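PDB 6VRB: AcrVIA1 from Listeria seeligeri, which probably inhibits the CRISPR nuclease Cas13a, as a type VI-A anti-CRISPR protein, and is seen here in complex with another protein and RNA. Local coordinates for residues R70-F75 against E109-V114; M1-K6 against Y118-D123; Y47-E52 against E82-P87. All coordinates share one frame; numbering follows the deposited sequence.

Interaction 1: residues R70-F75 against E109-V114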
loop_
_atom_site.group_PDB
_atom_site.type_symbol
_atom_site.label_atom_id
_atom_site.label_comp_id
_atom_site.label_asym_id
_atom_site.label_seq_id
_atom_site.Cartn_x
_atom_site.Cartn_y
_atom_site.Cartn_z
ATOM N N ARG C 70 -13.540 5.967 20.571
ATOM C CA ARG C 70 -13.373 4.552 20.266
ATOM C C ARG C 70 -14.047 3.768 21.379
ATOM O O ARG C 70 -13.404 3.227 22.277
ATOM C CB ARG C 70 -11.907 4.181 20.104
ATOM C CG ARG C 70 -11.277 4.833 18.912
ATOM C CD ARG C 70 -9.885 4.337 18.648
ATOM N NE ARG C 70 -9.920 2.980 18.126
ATOM C CZ ARG C 70 -8.851 2.233 17.897
ATOM N NH1 ARG C 70 -7.642 2.708 18.140
ATOM N NH2 ARG C 70 -8.990 1.008 17.425
ATOM N N CYS C 71 -15.369 3.665 21.275
ATOM C CA CYS C 71 -16.151 3.096 22.361
ATOM C C CYS C 71 -17.529 2.740 21.832
ATOM O O CYS C 71 -18.233 3.614 21.325
ATOM C CB CYS C 71 -16.249 4.091 23.515
ATOM S SG CYS C 71 -16.723 3.390 25.086
ATOM N N HIS C 72 -17.905 1.470 21.933
ATOM C CA HIS C 72 -19.276 1.061 21.693
ATOM C C HIS C 72 -19.959 0.802 23.037
ATOM O O HIS C 72 -19.315 0.414 24.011
ATOM C CB HIS C 72 -19.329 -0.210 20.841
ATOM C CG HIS C 72 -18.460 -0.190 19.616
ATOM N ND1 HIS C 72 -18.708 0.604 18.522
ATOM C CD2 HIS C 72 -17.391 -0.948 19.284
ATOM C CE1 HIS C 72 -17.806 0.373 17.589
ATOM N NE2 HIS C 72 -16.997 -0.570 18.025
ATOM N N LEU C 73 -21.275 1.004 23.092
ATOM C CA LEU C 73 -22.024 0.940 24.355
ATOM C C LEU C 73 -23.224 0.005 24.272
ATOM O O LEU C 73 -24.296 0.414 23.830
ATOM C CB LEU C 73 -22.490 2.327 24.785
ATOM C CG LEU C 73 -21.776 3.097 25.889
ATOM C CD1 LEU C 73 -22.044 2.434 27.212
ATOM C CD2 LEU C 73 -20.302 3.179 25.647
ATOM N N LEU C 74 -23.083 -1.206 24.794
ATOM C CA LEU C 74 -24.171 -2.179 24.795
ATOM C C LEU C 74 -25.157 -1.874 25.918
ATOM O O LEU C 74 -24.774 -1.856 27.087
ATOM C CB LEU C 74 -23.591 -3.576 24.969
ATOM C CG LEU C 74 -22.624 -4.000 23.872
ATOM C CD1 LEU C 74 -21.950 -5.284 24.251
ATOM C CD2 LEU C 74 -23.358 -4.153 22.562
ATOM N N PHE C 75 -26.426 -1.662 25.583
ATOM C CA PHE C 75 -27.462 -1.360 26.568
ATOM C C PHE C 75 -28.437 -2.525 26.653
ATOM O O PHE C 75 -28.835 -3.076 25.624
ATOM C CB PHE C 75 -28.216 -0.078 26.211
ATOM C CG PHE C 75 -27.414 1.178 26.390
ATOM C CD1 PHE C 75 -27.316 1.782 27.630
ATOM C CD2 PHE C 75 -26.760 1.754 25.319
ATOM C CE1 PHE C 75 -26.577 2.937 27.797
ATOM C CE2 PHE C 75 -26.014 2.904 25.482
ATOM C CZ PHE C 75 -25.925 3.495 26.720
ATOM N N GLU C 109 -9.384 -4.388 12.295
ATOM C CA GLU C 109 -9.208 -4.578 13.727
ATOM C C GLU C 109 -10.522 -4.988 14.392
ATOM O O GLU C 109 -11.587 -4.987 13.777
ATOM C CB GLU C 109 -8.663 -3.298 14.347
ATOM C CG GLU C 109 -9.577 -2.113 14.122
ATOM C CD GLU C 109 -9.040 -0.827 14.695
ATOM O OE1 GLU C 109 -7.940 -0.844 15.284
ATOM O OE2 GLU C 109 -9.724 0.208 14.556
ATOM N N LEU C 110 -10.436 -5.344 15.682
ATOM C CA LEU C 110 -11.638 -5.661 16.450
ATOM C C LEU C 110 -12.562 -4.480 16.665
ATOM O O LEU C 110 -13.724 -4.699 16.984
ATOM C CB LEU C 110 -11.326 -6.231 17.829
ATOM C CG LEU C 110 -11.143 -7.722 18.030
ATOM C CD1 LEU C 110 -10.776 -7.967 19.469
ATOM C CD2 LEU C 110 -12.441 -8.428 17.707
ATOM N N PHE C 111 -12.097 -3.242 16.536
ATOM C CA PHE C 111 -13.042 -2.142 16.678
ATOM C C PHE C 111 -13.944 -2.033 15.451
ATOM O O PHE C 111 -15.019 -1.431 15.518
ATOM C CB PHE C 111 -12.291 -0.841 16.942
ATOM C CG PHE C 111 -13.183 0.307 17.268
ATOM C CD1 PHE C 111 -13.782 0.399 18.503
ATOM C CD2 PHE C 111 -13.450 1.277 16.325
ATOM C CE1 PHE C 111 -14.604 1.453 18.795
ATOM C CE2 PHE C 111 -14.277 2.325 16.613
ATOM C CZ PHE C 111 -14.865 2.407 17.839
ATOM N N VAL C 112 -13.544 -2.643 14.342
ATOM C CA VAL C 112 -14.322 -2.618 13.114
ATOM C C VAL C 112 -15.017 -3.951 12.873
ATOM O O VAL C 112 -16.158 -4.002 12.413
ATOM C CB VAL C 112 -13.392 -2.233 11.946
ATOM C CG1 VAL C 112 -14.163 -2.119 10.650
ATOM C CG2 VAL C 112 -12.663 -0.943 12.265
ATOM N N GLU C 113 -14.346 -5.056 13.197
ATOM C CA GLU C 113 -14.878 -6.370 12.863
ATOM C C GLU C 113 -15.946 -6.852 13.829
ATOM O O GLU C 113 -16.745 -7.715 13.459
ATOM C CB GLU C 113 -13.750 -7.398 12.812
ATOM C CG GLU C 113 -12.798 -7.225 11.658
ATOM C CD GLU C 113 -13.452 -7.461 10.312
ATOM O OE1 GLU C 113 -14.412 -8.254 10.228
ATOM O OE2 GLU C 113 -12.990 -6.867 9.319
ATOM N N VAL C 114 -15.982 -6.330 15.056
ATOM C CA VAL C 114 -16.917 -6.854 16.046
ATOM C C VAL C 114 -18.319 -6.311 15.842
ATOM O O VAL C 114 -19.266 -6.809 16.460
ATOM C CB VAL C 114 -16.412 -6.541 17.467
ATOM C CG1 VAL C 114 -16.765 -5.121 17.864
ATOM C CG2 VAL C 114 -16.881 -7.575 18.483
#
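Phe111 is held between His72 and Arg70, which lie over opposite faces of its ring. The His72 imidazole forms an offset stack with it, the ring centroids 4.3 Å apart and the planes 15° from parallel. Arg70 CB lies over the other face, 4.0 Å above the plane and displaced toward the rim. CG of Phe111 is anti to its backbone N (chi1 -173°), on a CB that already points at 70-75. His72 also reaches the helix backbone: its NE2 donates a weak hydrogen bond to Phe111 O at 3.3 Å, with the oxygen in the plane of the imidazole, so that one ring both stacks and bonds to the same residue. This closely packed aromatic part, with His72 buried, contrasts with the partly exposed flank, where Arg70 NH2 meets Glu109 OE1 at 3.0 Å and Glu109 OE2 at 3.1 Å. The N-H to OE1 angle of 122° makes that hydrogen bond weak, so the attraction probably owes more to charge than to a directed bond. Arg70 also packs on a cytosine base of the bound RNA. Glu109 is the N-cap residue of helix 110-113, and the whole is a helix N-terminus packed, through an aromatic stack, against the residues leading into strand 73-78.

Interaction 2: residues M1-K6 against Y118-D123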
loop_
_atom_site.group_PDB
_atom_site.type_symbol
_atom_site.label_atom_id
_atom_site.label_comp_id
_atom_site.label_asym_id
_atom_site.label_seq_id
_atom_site.Cartn_x
_atom_site.Cartn_y
_atom_site.Cartn_z
ATOM N N MET C 1 -32.057 -10.715 8.479
ATOM C CA MET C 1 -30.693 -10.527 8.950
ATOM C C MET C 1 -29.679 -10.923 7.893
ATOM O O MET C 1 -30.011 -11.604 6.927
ATOM C CB MET C 1 -30.446 -11.340 10.216
ATOM C CG MET C 1 -31.247 -10.888 11.405
ATOM S SD MET C 1 -30.951 -11.908 12.852
ATOM C CE MET C 1 -29.274 -11.426 13.234
ATOM N N ILE C 2 -28.439 -10.487 8.083
ATOM C CA ILE C 2 -27.314 -10.942 7.279
ATOM C C ILE C 2 -26.331 -11.599 8.227
ATOM O O ILE C 2 -25.746 -10.926 9.081
ATOM C CB ILE C 2 -26.635 -9.799 6.514
ATOM C CG1 ILE C 2 -27.605 -9.162 5.532
ATOM C CG2 ILE C 2 -25.426 -10.322 5.765
ATOM C CD1 ILE C 2 -27.084 -7.885 4.940
ATOM N N TYR C 3 -26.152 -12.902 8.084
ATOM C CA TYR C 3 -25.305 -13.668 8.980
ATOM C C TYR C 3 -23.903 -13.722 8.398
ATOM O O TYR C 3 -23.615 -14.551 7.532
ATOM C CB TYR C 3 -25.877 -15.064 9.190
ATOM C CG TYR C 3 -27.240 -15.022 9.821
ATOM C CD1 TYR C 3 -27.387 -14.769 11.174
ATOM C CD2 TYR C 3 -28.379 -15.229 9.063
ATOM C CE1 TYR C 3 -28.626 -14.721 11.758
ATOM C CE2 TYR C 3 -29.629 -15.188 9.639
ATOM C CZ TYR C 3 -29.745 -14.932 10.988
ATOM O OH TYR C 3 -30.991 -14.891 11.568
ATOM N N TYR C 4 -23.045 -12.823 8.863
ATOM C CA TYR C 4 -21.705 -12.693 8.316
ATOM C C TYR C 4 -20.831 -12.124 9.419
ATOM O O TYR C 4 -20.865 -10.918 9.659
ATOM C CB TYR C 4 -21.708 -11.783 7.099
ATOM C CG TYR C 4 -20.351 -11.579 6.486
ATOM C CD1 TYR C 4 -19.790 -12.540 5.663
ATOM C CD2 TYR C 4 -19.623 -10.430 6.743
ATOM C CE1 TYR C 4 -18.549 -12.357 5.107
ATOM C CE2 TYR C 4 -18.382 -10.242 6.194
ATOM C CZ TYR C 4 -17.850 -11.206 5.377
ATOM O OH TYR C 4 -16.611 -11.020 4.824
ATOM N N ILE C 5 -20.073 -12.986 10.101
ATOM C CA ILE C 5 -19.112 -12.570 11.112
ATOM C C ILE C 5 -17.797 -13.220 10.700
ATOM O O ILE C 5 -17.769 -14.118 9.860
ATOM C CB ILE C 5 -19.529 -12.985 12.547
ATOM C CG1 ILE C 5 -21.014 -12.746 12.787
ATOM C CG2 ILE C 5 -18.900 -12.087 13.575
ATOM C CD1 ILE C 5 -21.544 -13.354 14.058
ATOM N N LYS C 6 -16.697 -12.589 11.109
ATOM C CA LYS C 6 -15.340 -13.100 10.781
ATOM C C LYS C 6 -14.989 -14.226 11.758
ATOM O O LYS C 6 -15.690 -14.352 12.779
ATOM C CB LYS C 6 -14.319 -11.959 10.768
ATOM C CG LYS C 6 -13.065 -12.231 9.948
ATOM C CD LYS C 6 -12.456 -10.979 9.360
ATOM C CE LYS C 6 -13.255 -10.419 8.202
ATOM N NZ LYS C 6 -13.101 -11.244 6.981
ATOM N N TYR C 118 -22.090 -7.824 16.952
ATOM C CA TYR C 118 -23.005 -7.069 17.791
ATOM C C TYR C 118 -24.318 -6.736 17.105
ATOM O O TYR C 118 -25.302 -6.477 17.799
ATOM C CB TYR C 118 -22.313 -5.805 18.262
ATOM C CG TYR C 118 -21.271 -6.062 19.312
ATOM C CD1 TYR C 118 -21.347 -7.177 20.131
ATOM C CD2 TYR C 118 -20.179 -5.228 19.446
ATOM C CE1 TYR C 118 -20.400 -7.419 21.075
ATOM C CE2 TYR C 118 -19.226 -5.469 20.391
ATOM C CZ TYR C 118 -19.337 -6.561 21.193
ATOM O OH TYR C 118 -18.379 -6.791 22.132
ATOM N N GLU C 119 -24.367 -6.747 15.778
ATOM C CA GLU C 119 -25.629 -6.603 15.070
ATOM C C GLU C 119 -26.351 -7.924 14.883
ATOM O O GLU C 119 -27.446 -7.939 14.318
ATOM C CB GLU C 119 -25.402 -5.936 13.716
ATOM C CG GLU C 119 -25.070 -4.468 13.827
ATOM C CD GLU C 119 -24.739 -3.843 12.497
ATOM O OE1 GLU C 119 -24.670 -4.585 11.498
ATOM O OE2 GLU C 119 -24.531 -2.613 12.455
ATOM N N CYS C 120 -25.761 -9.030 15.319
ATOM C CA CYS C 120 -26.480 -10.284 15.458
ATOM C C CYS C 120 -26.897 -10.548 16.895
ATOM O O CYS C 120 -27.825 -11.326 17.125
ATOM C CB CYS C 120 -25.627 -11.442 14.944
ATOM S SG CYS C 120 -25.288 -11.400 13.168
ATOM N N LEU C 121 -26.230 -9.918 17.860
ATOM C CA LEU C 121 -26.598 -10.071 19.259
ATOM C C LEU C 121 -27.744 -9.152 19.644
ATOM O O LEU C 121 -28.635 -9.550 20.400
ATOM C CB LEU C 121 -25.399 -9.789 20.162
ATOM C CG LEU C 121 -24.236 -10.774 20.208
ATOM C CD1 LEU C 121 -23.122 -10.208 21.053
ATOM C CD2 LEU C 121 -24.705 -12.083 20.787
ATOM N N ALA C 122 -27.732 -7.920 19.153
ATOM C CA ALA C 122 -28.658 -6.906 19.630
ATOM C C ALA C 122 -29.941 -6.926 18.810
ATOM O O ALA C 122 -30.040 -7.583 17.773
ATOM C CB ALA C 122 -27.998 -5.534 19.593
ATOM N N ASP C 123 -30.937 -6.192 19.276
ATOM C CA ASP C 123 -32.177 -5.968 18.549
ATOM C C ASP C 123 -32.206 -4.619 17.855
ATOM O O ASP C 123 -32.714 -4.512 16.738
ATOM C CB ASP C 123 -33.370 -6.056 19.504
ATOM C CG ASP C 123 -33.535 -7.429 20.101
ATOM O OD1 ASP C 123 -33.170 -8.418 19.434
ATOM O OD2 ASP C 123 -34.022 -7.521 21.244
#
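The thiol sulfur SG of Cys120 is approached by four residues of the N-terminal segment, Met1, Ile2, Tyr3 and Ile5. None of them makes a hydrogen bond to it. Ile2 O is the polar neighbour, 4.1 Å from SG, and the others present carbon. Met1 comes closest to the helix: its terminal methyl CE lies 3.7 Å from Cys120 CA and 4.0 Å from Cys120 SG, lying over the backbone and the thiol together, and it also approaches Glu119 O. The methionine chain runs straight as far as SD and then bends, chi3 of 70° carrying CE round to the helix. From farther along the segment Ile5 brings CD1 to 4.3 Å from Cys120 SG, and Tyr3 adds the ring atom CD1, 4.4 Å from the same sulfur and set obliquely to it. On the cysteine, SG stands beside the backbone N and anti to the carbonyl carbon (chi1 -66°), on a CB that points at residues 1-6.

Helix 115-121 finishes here; Ala122 N still bonds to Tyr118 O at 3.1 Å, and Ala122 is the first residue to leave helical geometry. Val24 of helix 21-33 touches both Tyr3 and Cys120, so that this helix borders the contact as well. Ile2 and Tyr4 pack on basic side chains of the neighbouring protein chain.

The segment, which has no regular secondary structure, is thus joined to the last turn of a helix by methyl groups, a ring carbon and sulfur. Such a contact probably depends mainly on dispersion and burial of apolar surface rather than on directed bonds, and the buried thiol, with largely apolar neighbours, is probably neutral.

Interaction 3: residues Y47-E52 against E82-P87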
loop_
_atom_site.group_PDB
_atom_site.type_symbol
_atom_site.label_atom_id
_atom_site.label_comp_id
_atom_site.label_asym_id
_atom_site.label_seq_id
_atom_site.Cartn_x
_atom_site.Cartn_y
_atom_site.Cartn_z
ATOM N N TYR C 47 -21.273 -4.311 36.884
ATOM C CA TYR C 47 -21.005 -5.235 35.787
ATOM C C TYR C 47 -21.676 -6.576 35.992
ATOM O O TYR C 47 -22.136 -7.179 35.021
ATOM C CB TYR C 47 -19.507 -5.471 35.600
ATOM C CG TYR C 47 -18.715 -4.298 35.080
ATOM C CD1 TYR C 47 -19.342 -3.156 34.603
ATOM C CD2 TYR C 47 -17.332 -4.352 35.039
ATOM C CE1 TYR C 47 -18.615 -2.097 34.132
ATOM C CE2 TYR C 47 -16.596 -3.297 34.567
ATOM C CZ TYR C 47 -17.244 -2.174 34.116
ATOM O OH TYR C 47 -16.521 -1.113 33.637
ATOM N N ASN C 48 -21.750 -7.053 37.226
ATOM C CA ASN C 48 -22.454 -8.289 37.519
ATOM C C ASN C 48 -23.964 -8.121 37.400
ATOM O O ASN C 48 -24.673 -9.104 37.167
ATOM C CB ASN C 48 -22.071 -8.755 38.922
ATOM C CG ASN C 48 -22.281 -10.223 39.131
ATOM O OD1 ASN C 48 -22.697 -10.944 38.227
ATOM N ND2 ASN C 48 -21.981 -10.689 40.332
ATOM N N LYS C 49 -24.462 -6.895 37.536
ATOM C CA LYS C 49 -25.869 -6.611 37.297
ATOM C C LYS C 49 -26.180 -6.589 35.808
ATOM O O LYS C 49 -27.295 -6.935 35.397
ATOM C CB LYS C 49 -26.238 -5.277 37.942
ATOM C CG LYS C 49 -27.697 -4.897 37.866
ATOM C CD LYS C 49 -28.543 -5.896 38.618
ATOM C CE LYS C 49 -28.212 -5.877 40.103
ATOM N NZ LYS C 49 -28.583 -4.584 40.737
ATOM N N TRP C 50 -25.205 -6.188 34.985
ATOM C CA TRP C 50 -25.434 -6.133 33.545
ATOM C C TRP C 50 -25.552 -7.530 32.960
ATOM O O TRP C 50 -26.388 -7.770 32.083
ATOM C CB TRP C 50 -24.309 -5.382 32.836
ATOM C CG TRP C 50 -24.612 -5.107 31.386
ATOM C CD1 TRP C 50 -25.319 -4.064 30.877
ATOM C CD2 TRP C 50 -24.317 -5.959 30.281
ATOM N NE1 TRP C 50 -25.417 -4.173 29.513
ATOM C CE2 TRP C 50 -24.821 -5.341 29.128
ATOM C CE3 TRP C 50 -23.655 -7.179 30.154
ATOM C CZ2 TRP C 50 -24.679 -5.897 27.871
ATOM C CZ3 TRP C 50 -23.518 -7.732 28.909
ATOM C CH2 TRP C 50 -24.022 -7.091 27.780
ATOM N N PHE C 51 -24.728 -8.471 33.427
ATOM C CA PHE C 51 -24.841 -9.862 32.994
ATOM C C PHE C 51 -25.894 -10.636 33.774
ATOM O O PHE C 51 -25.687 -11.800 34.119
ATOM C CB PHE C 51 -23.486 -10.538 33.163
ATOM C CG PHE C 51 -22.430 -10.085 32.212
ATOM C CD1 PHE C 51 -22.294 -10.680 30.977
ATOM C CD2 PHE C 51 -21.549 -9.087 32.571
ATOM C CE1 PHE C 51 -21.310 -10.274 30.110
ATOM C CE2 PHE C 51 -20.565 -8.675 31.706
ATOM C CZ PHE C 51 -20.445 -9.270 30.474
ATOM N N GLU C 52 -27.031 -10.035 34.031
ATOM C CA GLU C 52 -28.155 -10.713 34.656
ATOM C C GLU C 52 -29.469 -10.397 33.974
ATOM O O GLU C 52 -30.351 -11.258 33.929
ATOM C CB GLU C 52 -28.242 -10.324 36.139
ATOM C CG GLU C 52 -29.247 -11.102 36.965
ATOM C CD GLU C 52 -29.259 -10.675 38.422
ATOM O OE1 GLU C 52 -28.508 -9.743 38.776
ATOM O OE2 GLU C 52 -30.020 -11.275 39.212
ATOM N N GLU C 82 -35.517 0.179 33.390
ATOM C CA GLU C 82 -34.248 -0.399 33.853
ATOM C C GLU C 82 -33.245 -0.598 32.719
ATOM O O GLU C 82 -32.905 -1.724 32.348
ATOM C CB GLU C 82 -34.483 -1.712 34.606
ATOM C CG GLU C 82 -35.217 -1.554 35.921
ATOM C CD GLU C 82 -34.379 -0.867 36.980
ATOM O OE1 GLU C 82 -33.145 -1.065 36.990
ATOM O OE2 GLU C 82 -34.957 -0.128 37.804
ATOM N N CYS C 83 -32.772 0.507 32.156
ATOM C CA CYS C 83 -31.753 0.459 31.119
ATOM C C CYS C 83 -30.379 0.680 31.740
ATOM O O CYS C 83 -30.095 1.765 32.257
ATOM C CB CYS C 83 -32.029 1.503 30.042
ATOM S SG CYS C 83 -30.871 1.444 28.682
ATOM N N LEU C 84 -29.539 -0.348 31.699
ATOM C CA LEU C 84 -28.135 -0.269 32.073
ATOM C C LEU C 84 -27.261 -0.467 30.846
ATOM O O LEU C 84 -27.692 -1.007 29.830
ATOM C CB LEU C 84 -27.784 -1.308 33.137
ATOM C CG LEU C 84 -27.953 -0.995 34.620
ATOM C CD1 LEU C 84 -29.409 -0.959 35.048
ATOM C CD2 LEU C 84 -27.176 -2.026 35.415
ATOM N N GLY C 85 -26.005 -0.050 30.961
ATOM C CA GLY C 85 -25.071 -0.161 29.861
ATOM C C GLY C 85 -23.622 -0.281 30.280
ATOM O O GLY C 85 -23.196 0.336 31.256
ATOM N N ILE C 86 -22.858 -1.085 29.557
ATOM C CA ILE C 86 -21.423 -1.223 29.784
ATOM C C ILE C 86 -20.720 -0.883 28.482
ATOM O O ILE C 86 -21.349 -0.878 27.410
ATOM C CB ILE C 86 -21.055 -2.644 30.271
ATOM C CG1 ILE C 86 -21.419 -3.667 29.208
ATOM C CG2 ILE C 86 -21.728 -2.966 31.580
ATOM C CD1 ILE C 86 -20.843 -5.002 29.468
ATOM N N PRO C 87 -19.424 -0.565 28.524
ATOM C CA PRO C 87 -18.658 -0.499 27.280
ATOM C C PRO C 87 -18.512 -1.878 26.662
ATOM O O PRO C 87 -18.475 -2.891 27.359
ATOM C CB PRO C 87 -17.303 0.058 27.723
ATOM C CG PRO C 87 -17.592 0.795 28.945
ATOM C CD PRO C 87 -18.675 0.037 29.640
#
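Trp50 and Ile86 meet at about a right angle, the isoleucine standing over one face of the indole where helix 44-53 packs across strand 83-87, an outer strand of the three-stranded antiparallel sheet. The segment axes approach to 8.6 Å, with 115° between their directions. Ile86 spans both indole rings: CD1 sits 3.7 Å from the centroid of the six-membered ring, only 14° off the ring normal, in a CH-pi contact, while CG2 lies 3.6 Å from Trp50 CG in the five-membered ring. Its first torsion (chi1 62°) places CG1 between the backbone N and the carbonyl carbon, and CG1 lies 3.8 Å from Trp50 CD2 and CE2. Flanking aromatics meet the CG2 branch and the CD1 tip of Ile86. Tyr47 CD1 touches CG2 obliquely, and Phe51 CE2 approaches CD1 at 4.3 Å; the Phe51 ring in turn has Trp50 CE3 over its centre. Leu84 O lies in the indole plane, at its edge, without a hydrogen bond; Trp50 NE1 instead makes a weak one to Leu74 O on the next strand. Tyr47 also packs on a phosphate of the bound RNA. Exposed Lys49 contributes aliphatic carbon, its CG 3.8 Å from Leu84 CD2.

In the fold
Interactions 1 and 3 share the three-stranded sheet, their centres about 17 Å apart: strands 73-78 and 83-87 are neighbours in it, and Leu74 O and Ile86 N probably share a hydrogen bond. Along the chain their segments alternate. Interaction 2 closes a longer loop, from the N-terminus to 118-123, within which both others lie. Its centre is about 13 Å from that of interaction 1; helix 110-113 is followed in the chain by helix 115-121, and Leu74 touches Tyr118. Interactions 2 and 3 do not touch, their centres about 20 Å apart. Interactions 1 and 3 come within about 4 Å of the RNA (nearest atoms), so one sheet connects two regions close to the RNA, whereas interaction 2 lies nearer the chain centre.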